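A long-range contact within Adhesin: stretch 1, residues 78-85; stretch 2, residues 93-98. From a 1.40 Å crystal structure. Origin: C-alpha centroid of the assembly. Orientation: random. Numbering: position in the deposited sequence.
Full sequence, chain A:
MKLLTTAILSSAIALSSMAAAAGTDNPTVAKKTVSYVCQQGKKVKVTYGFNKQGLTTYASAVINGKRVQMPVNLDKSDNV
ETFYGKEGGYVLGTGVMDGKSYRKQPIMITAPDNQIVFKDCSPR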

# COMPACT_ATOMS: atom_id res chain seq x y z
N ASP A 78 7.88 -8.13 -7.36
CA ASP A 78 8.95 -9.14 -7.46
C ASP A 78 8.94 -10.06 -6.26
O ASP A 78 7.93 -10.07 -5.52
N ASN A 79 9.99 -10.86 -6.08
CA ASN A 79 10.02 -11.87 -5.02
C ASN A 79 10.08 -11.25 -3.60
O ASN A 79 9.76 -11.96 -2.63
N VAL A 80 10.52 -9.99 -3.47
CA VAL A 80 10.65 -9.30 -2.14
C VAL A 80 9.67 -8.15 -1.96
O VAL A 80 9.46 -7.76 -0.81
N GLU A 81 9.15 -7.54 -3.03
CA GLU A 81 8.40 -6.28 -2.93
C GLU A 81 7.11 -6.36 -3.77
O GLU A 81 7.13 -6.85 -4.91
N THR A 82 6.00 -5.94 -3.19
CA THR A 82 4.74 -5.76 -3.92
C THR A 82 4.50 -4.25 -4.13
O THR A 82 4.62 -3.47 -3.17
N PHE A 83 4.11 -3.87 -5.37
CA PHE A 83 3.72 -2.50 -5.72
C PHE A 83 2.26 -2.47 -6.14
O PHE A 83 1.72 -3.42 -6.79
N TYR A 84 1.59 -1.39 -5.72
CA TYR A 84 0.22 -1.01 -6.12
C TYR A 84 0.21 0.37 -6.78
O TYR A 84 0.91 1.28 -6.26
N GLY A 85 -0.57 0.56 -7.86
CA GLY A 85 -0.72 1.86 -8.51
C GLY A 85 -0.17 1.87 -9.92
O GLY A 85 0.45 0.91 -10.36
N GLY A 93 4.39 0.82 -1.97
CA GLY A 93 5.33 -0.30 -1.97
C GLY A 93 5.43 -0.97 -0.59
O GLY A 93 5.42 -0.28 0.47
N THR A 94 5.43 -2.30 -0.59
CA THR A 94 5.46 -3.12 0.63
C THR A 94 6.16 -4.45 0.37
O THR A 94 6.79 -4.62 -0.68
N GLY A 95 6.14 -5.35 1.35
CA GLY A 95 6.68 -6.69 1.18
C GLY A 95 5.74 -7.65 0.48
O GLY A 95 4.88 -7.26 -0.33
N VAL A 96 5.95 -8.93 0.73
CA VAL A 96 5.07 -9.96 0.22
C VAL A 96 3.82 -10.02 1.13
O VAL A 96 3.93 -10.06 2.37
N MET A 97 2.65 -10.00 0.50
CA MET A 97 1.35 -9.87 1.18
C MET A 97 0.51 -11.13 1.02
O MET A 97 0.08 -11.44 -0.07
N ASP A 98 0.34 -11.85 2.11
CA ASP A 98 -0.67 -12.93 2.19
C ASP A 98 -1.38 -12.78 3.55
O ASP A 98 -0.98 -11.94 4.36

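What does Gly 93 offer Phe 83 in place of a side chain? It offers bare backbone: the two form a non-hydrogen-bonded antiparallel pair, and Phe 83, in the m rotamer with chi2 at -82°, brings the end of its side chain close to the glycine, with Phe 83 CD1 3.8 Å from Gly 93 CA. A CB on Gly 93 would lie about 3.0 Å from Phe 83 CE1, a tight fit, so the missing side chain makes room for the ring. Gly 93 CA also makes a CA-H...O contact of 3.5 Å with Thr 82 O.

How is Thr 94 held? Its backbone pairs with Thr 82 through two hydrogen bonds, Thr 82 N to Thr 94 O and Thr 94 N to Thr 82 O, both 2.9 Å. The two threonine side chains share one face of the sheet, Thr 94 as t and Thr 82 as m, and Thr 94 CG2 lies 4.2 Å from Thr 82 CB. Thr 94 CG2 also meets the edge of the Tyr 84 ring, 4.0 Å from Tyr 84 CE1, while Thr 94 OG1 is hydrogen-bonded elsewhere in the structure.

Why does the contact continue past the strand at Gly 95? Its carbonyl faces Thr 82, whose OG1 donates a 2.7 Å hydrogen bond to Gly 95 O; Thr 82 N adds a weak one of 3.3 Å to that same oxygen. The side chain thus reinforces a poorly angled backbone link.

What do Val 96 and Met 97 add? Val 96, rotamer t, points sideways, yet its CG2 reaches 3.4 Å from Asn 79 O. Met 97 points toward stretch 1; with chi1 and chi2 both m, its CG packs 3.6 Å from Tyr 84 OH. Tyr 84, itself m, starts sideways, but its long ring carries the hydroxyl to the methionine. Asp 98 lies out of reach.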

# COMPACT_ATOMS: atom_id res chain seq x y z
CB ASP A 78 10.33 -8.49 -7.78
CG ASP A 78 10.85 -7.58 -6.67
OD1 ASP A 78 10.57 -7.86 -5.49
OD2 ASP A 78 11.53 -6.57 -6.98
CB ASN A 79 11.15 -12.93 -5.24
CG ASN A 79 12.57 -12.33 -5.30
OD1 ASN A 79 12.76 -11.22 -5.84
ND2 ASN A 79 13.57 -13.05 -4.76
CB VAL A 80 12.11 -8.84 -1.80
CG1 VAL A 80 13.05 -10.03 -1.83
CG2 VAL A 80 12.62 -7.75 -2.73
CB GLU A 81 9.22 -5.15 -3.51
CG GLU A 81 8.94 -3.74 -3.02
CD GLU A 81 10.18 -2.83 -3.20
OE1 GLU A 81 11.17 -3.27 -3.83
OE2 GLU A 81 10.15 -1.70 -2.69
CB THR A 82 3.53 -6.39 -3.18
OG1 THR A 82 3.81 -7.77 -2.81
CG2 THR A 82 2.27 -6.36 -4.03
CB PHE A 83 4.58 -1.92 -6.83
CG PHE A 83 5.97 -1.56 -6.37
CD1 PHE A 83 6.20 -0.35 -5.72
CD2 PHE A 83 7.04 -2.40 -6.65
CE1 PHE A 83 7.47 0.00 -5.32
CE2 PHE A 83 8.32 -2.05 -6.21
CZ PHE A 83 8.50 -0.85 -5.56
CB TYR A 84 -0.73 -1.00 -4.91
CG TYR A 84 -0.76 -2.28 -4.08
CD1 TYR A 84 0.21 -2.53 -3.12
CD2 TYR A 84 -1.75 -3.21 -4.24
CE1 TYR A 84 0.19 -3.66 -2.34
CE2 TYR A 84 -1.77 -4.36 -3.47
CZ TYR A 84 -0.81 -4.60 -2.50
OH TYR A 84 -0.84 -5.73 -1.68
CB THR A 94 4.05 -3.30 1.21
OG1 THR A 94 4.13 -3.86 2.55
CG2 THR A 94 3.16 -4.14 0.33
CB VAL A 96 5.76 -11.32 0.08
CG1 VAL A 96 4.80 -12.31 -0.59
CG2 VAL A 96 7.02 -11.18 -0.76
CB MET A 97 0.59 -8.67 0.59
CG MET A 97 1.32 -7.35 0.72
SD MET A 97 1.56 -6.82 2.44
CE MET A 97 0.10 -5.85 2.74
CB ASP A 98 -0.01 -14.32 2.03
CG ASP A 98 1.11 -14.58 3.04
OD1 ASP A 98 0.86 -14.52 4.26
OD2 ASP A 98 2.25 -14.91 2.61